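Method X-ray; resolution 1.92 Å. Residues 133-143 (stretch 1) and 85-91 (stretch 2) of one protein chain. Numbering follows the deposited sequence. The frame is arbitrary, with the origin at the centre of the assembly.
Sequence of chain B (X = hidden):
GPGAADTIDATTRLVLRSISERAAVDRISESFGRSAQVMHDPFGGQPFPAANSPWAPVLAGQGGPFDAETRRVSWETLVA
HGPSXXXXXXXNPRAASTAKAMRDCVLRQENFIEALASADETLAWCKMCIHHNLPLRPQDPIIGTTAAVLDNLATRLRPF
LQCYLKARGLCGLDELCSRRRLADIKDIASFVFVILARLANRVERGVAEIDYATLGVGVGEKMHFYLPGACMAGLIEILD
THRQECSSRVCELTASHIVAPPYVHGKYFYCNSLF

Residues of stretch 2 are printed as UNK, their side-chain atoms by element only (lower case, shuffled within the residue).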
# COMPACT_ATOMS: atom_id res chain seq x y z
N ASN B 133 5.46 -28.04 -16.40
CA ASN B 133 6.60 -28.57 -15.65
C ASN B 133 7.81 -27.66 -15.78
O ASN B 133 8.96 -28.12 -15.80
CB ASN B 133 6.95 -29.99 -16.13
CG ASN B 133 7.56 -30.84 -15.04
OD1 ASN B 133 7.22 -30.70 -13.87
ND2 ASN B 133 8.48 -31.72 -15.42
N LEU B 134 7.56 -26.36 -15.88
CA LEU B 134 8.62 -25.37 -15.96
C LEU B 134 9.03 -24.91 -14.56
O LEU B 134 8.17 -24.75 -13.68
CB LEU B 134 8.17 -24.17 -16.79
CG LEU B 134 7.98 -24.43 -18.28
CD1 LEU B 134 7.27 -23.26 -18.93
CD2 LEU B 134 9.31 -24.69 -18.96
N PRO B 135 10.34 -24.71 -14.33
CA PRO B 135 10.82 -24.18 -13.05
C PRO B 135 10.25 -22.81 -12.69
O PRO B 135 10.12 -21.95 -13.56
CB PRO B 135 12.34 -24.07 -13.26
CG PRO B 135 12.64 -25.09 -14.29
CD PRO B 135 11.46 -25.10 -15.21
N LEU B 136 9.91 -22.62 -11.41
CA LEU B 136 9.53 -21.31 -10.89
C LEU B 136 10.79 -20.56 -10.44
O LEU B 136 11.44 -20.95 -9.47
CB LEU B 136 8.56 -21.45 -9.71
CG LEU B 136 7.27 -22.25 -9.96
CD1 LEU B 136 6.52 -22.47 -8.66
CD2 LEU B 136 6.40 -21.54 -10.97
N ARG B 137 11.12 -19.48 -11.14
CA ARG B 137 12.38 -18.77 -10.91
C ARG B 137 12.15 -17.40 -10.24
O ARG B 137 11.30 -16.63 -10.69
CB ARG B 137 13.12 -18.57 -12.23
CG ARG B 137 13.18 -19.82 -13.11
CD ARG B 137 13.76 -19.54 -14.49
NE ARG B 137 13.21 -18.31 -15.07
CZ ARG B 137 13.90 -17.20 -15.31
NH1 ARG B 137 15.20 -17.12 -15.04
NH2 ARG B 137 13.28 -16.15 -15.83
N PRO B 138 12.92 -17.09 -9.18
CA PRO B 138 12.76 -15.78 -8.53
C PRO B 138 13.09 -14.58 -9.42
O PRO B 138 12.59 -13.49 -9.15
CB PRO B 138 13.74 -15.85 -7.36
CG PRO B 138 13.93 -17.29 -7.10
CD PRO B 138 13.84 -17.96 -8.43
N GLN B 139 13.90 -14.79 -10.45
CA GLN B 139 14.36 -13.71 -11.32
C GLN B 139 13.30 -13.38 -12.37
O GLN B 139 13.37 -12.35 -13.05
CB GLN B 139 15.68 -14.08 -12.00
CG GLN B 139 16.78 -14.54 -11.05
CD GLN B 139 16.60 -15.98 -10.58
OE1 GLN B 139 15.86 -16.76 -11.19
NE2 GLN B 139 17.27 -16.34 -9.49
N ASP B 140 12.34 -14.28 -12.52
CA ASP B 140 11.17 -14.09 -13.35
C ASP B 140 10.44 -12.81 -12.90
O ASP B 140 10.15 -12.66 -11.72
CB ASP B 140 10.28 -15.34 -13.23
CG ASP B 140 8.98 -15.24 -13.98
OD1 ASP B 140 8.25 -14.24 -13.80
OD2 ASP B 140 8.68 -16.19 -14.74
N PRO B 141 10.16 -11.87 -13.82
CA PRO B 141 9.55 -10.61 -13.37
C PRO B 141 8.21 -10.76 -12.65
O PRO B 141 7.92 -9.97 -11.75
CB PRO B 141 9.35 -9.83 -14.68
CG PRO B 141 10.40 -10.35 -15.59
CD PRO B 141 10.53 -11.81 -15.25
N ILE B 142 7.41 -11.75 -13.03
CA ILE B 142 6.09 -11.93 -12.44
C ILE B 142 6.24 -12.57 -11.05
O ILE B 142 5.68 -12.07 -10.07
CB ILE B 142 5.18 -12.77 -13.36
CG1 ILE B 142 4.90 -11.99 -14.64
CG2 ILE B 142 3.87 -13.14 -12.66
CD1 ILE B 142 4.10 -12.75 -15.69
N ILE B 143 6.98 -13.67 -10.98
CA ILE B 143 7.21 -14.34 -9.70
C ILE B 143 7.99 -13.42 -8.76
O ILE B 143 7.70 -13.36 -7.56
CB ILE B 143 7.93 -15.68 -9.91
CG1 ILE B 143 7.02 -16.63 -10.70
CG2 ILE B 143 8.32 -16.30 -8.57
CD1 ILE B 143 7.66 -17.95 -11.07
N UNK B 85 6.68 -16.46 -23.56
CA UNK B 85 7.03 -15.32 -22.73
C UNK B 85 8.07 -15.74 -21.69
O UNK B 85 9.01 -15.00 -21.41
c UNK B 85 5.78 -14.75 -22.04
c UNK B 85 4.69 -13.17 -20.41
c UNK B 85 6.45 -12.33 -21.99
c UNK B 85 5.98 -13.51 -21.16
N UNK B 86 7.87 -16.94 -21.15
CA UNK B 86 8.79 -17.51 -20.17
C UNK B 86 10.19 -17.55 -20.74
O UNK B 86 11.16 -17.16 -20.09
c UNK B 86 9.15 -19.64 -18.75
c UNK B 86 8.67 -19.84 -17.46
c UNK B 86 10.40 -20.16 -19.07
c UNK B 86 10.66 -21.01 -16.85
c UNK B 86 8.32 -18.92 -19.78
c UNK B 86 11.16 -20.84 -18.12
o UNK B 86 11.41 -21.69 -15.91
c UNK B 86 9.42 -20.52 -16.51
N UNK B 87 10.29 -18.03 -21.98
CA UNK B 87 11.56 -18.15 -22.68
C UNK B 87 12.21 -16.78 -22.88
O UNK B 87 13.43 -16.64 -22.75
n UNK B 87 9.58 -20.04 -28.09
c UNK B 87 12.53 -19.57 -24.59
c UNK B 87 12.12 -20.72 -25.52
n UNK B 87 11.40 -20.26 -26.70
n UNK B 87 9.36 -21.23 -26.14
c UNK B 87 11.33 -18.85 -24.03
c UNK B 87 10.12 -20.51 -26.97
N UNK B 88 11.40 -15.78 -23.18
CA UNK B 88 11.88 -14.41 -23.36
C UNK B 88 12.44 -13.84 -22.05
O UNK B 88 13.50 -13.22 -22.04
o UNK B 88 10.40 -13.93 -25.23
c UNK B 88 11.18 -12.04 -23.95
c UNK B 88 10.75 -13.50 -23.91
N UNK B 89 11.72 -14.05 -20.95
CA UNK B 89 12.20 -13.64 -19.63
C UNK B 89 13.55 -14.27 -19.32
O UNK B 89 14.51 -13.58 -18.98
c UNK B 89 11.21 -14.04 -18.53
c UNK B 89 8.82 -13.70 -17.85
c UNK B 89 7.62 -11.70 -18.37
c UNK B 89 7.66 -12.95 -17.79
c UNK B 89 9.95 -13.21 -18.49
c UNK B 89 8.74 -11.19 -19.00
c UNK B 89 9.90 -11.94 -19.06
N UNK B 90 13.62 -15.60 -19.43
CA UNK B 90 14.80 -16.35 -19.01
C UNK B 90 16.00 -16.05 -19.90
O UNK B 90 17.14 -16.08 -19.44
c UNK B 90 14.50 -17.84 -19.03
N UNK B 91 15.75 -15.75 -21.16
CA UNK B 91 16.82 -15.57 -22.13
C UNK B 91 17.44 -14.19 -22.12
O UNK B 91 18.45 -13.96 -22.79
O HOH W 1 14.00 -13.70 -15.63

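Position 85 carries four side-chain carbons, forked at the second. No atom of it comes within 4.5 Å of stretch 1. The fork at the second carbon makes it leucine, L85. Its O accepts from the N of position 89 at 2.9 Å, a helical bond.

Position 86 has one carbon, then a ring of six carbons bearing one oxygen. The oxygen lies 2.7 Å from P135 O and 3.5 Å from R137 CD. A six-carbon ring with an oxygen at its far end is tyrosine, Y86. Its CA-to-CB bond points sideways, but a t rotamer (chi1 -179°) brings the end of the side chain nearer to stretch 1. The OH donates a hydrogen bond to P135 O at the ring edge. L134 CD1 sits over one ring face, 4.1 Å from the ring centroid.

Position 87 has three carbons, a nitrogen, then a carbon carrying two more nitrogens. This is a guanidinium, so the residue is arginine, R87. Its CA-to-CB bond points away, and it makes no contact with stretch 1.

Position 88 has one carbon carrying one oxygen and one carbon. That is threonine, T88. It too is clear of stretch 1.

Position 89 has one carbon and a ring of six carbons, with no heteroatom. It packs against P141 and I142. A plain six-carbon ring is phenylalanine, F89. P141 CD lies over one face, 3.7 Å from the ring centroid. I142 CD1 is at the ring edge, 4.1 Å from F89 CE2.

Position 90 has a single side-chain carbon, its CB, 3.8 Å from R137 NH2. It is alanine, A90. Its CA lies over one face of the R137 guanidinium, 3.5 Å from R137 NH2.

Position 91 has no side-chain atoms and is glycine, G91. It does not touch stretch 1. Its N donates to R87 O at 3.0 Å.

The contact is built mainly on two aromatic rings one helical turn apart. Y86 reaches the loop at L134 and P135, while F89 meets the segment from D140 to I142. R137 lies between these two sites. Its CZ is 5.7 Å from the Y86 ring centroid, at most a weak cation-pi attraction. A water accepts from R137 NH2 at 2.6 Å and donates weakly to F89 O at 3.4 Å, linking the stretches. D140 OD1 caps the following helix by accepting from I142 N at 2.7 Å and I143 N at 3.1 Å. The cap lies just beside P141, whose CD sits over one face of the F89 ring.

Stretch 2 (85-91) LYRTFAG
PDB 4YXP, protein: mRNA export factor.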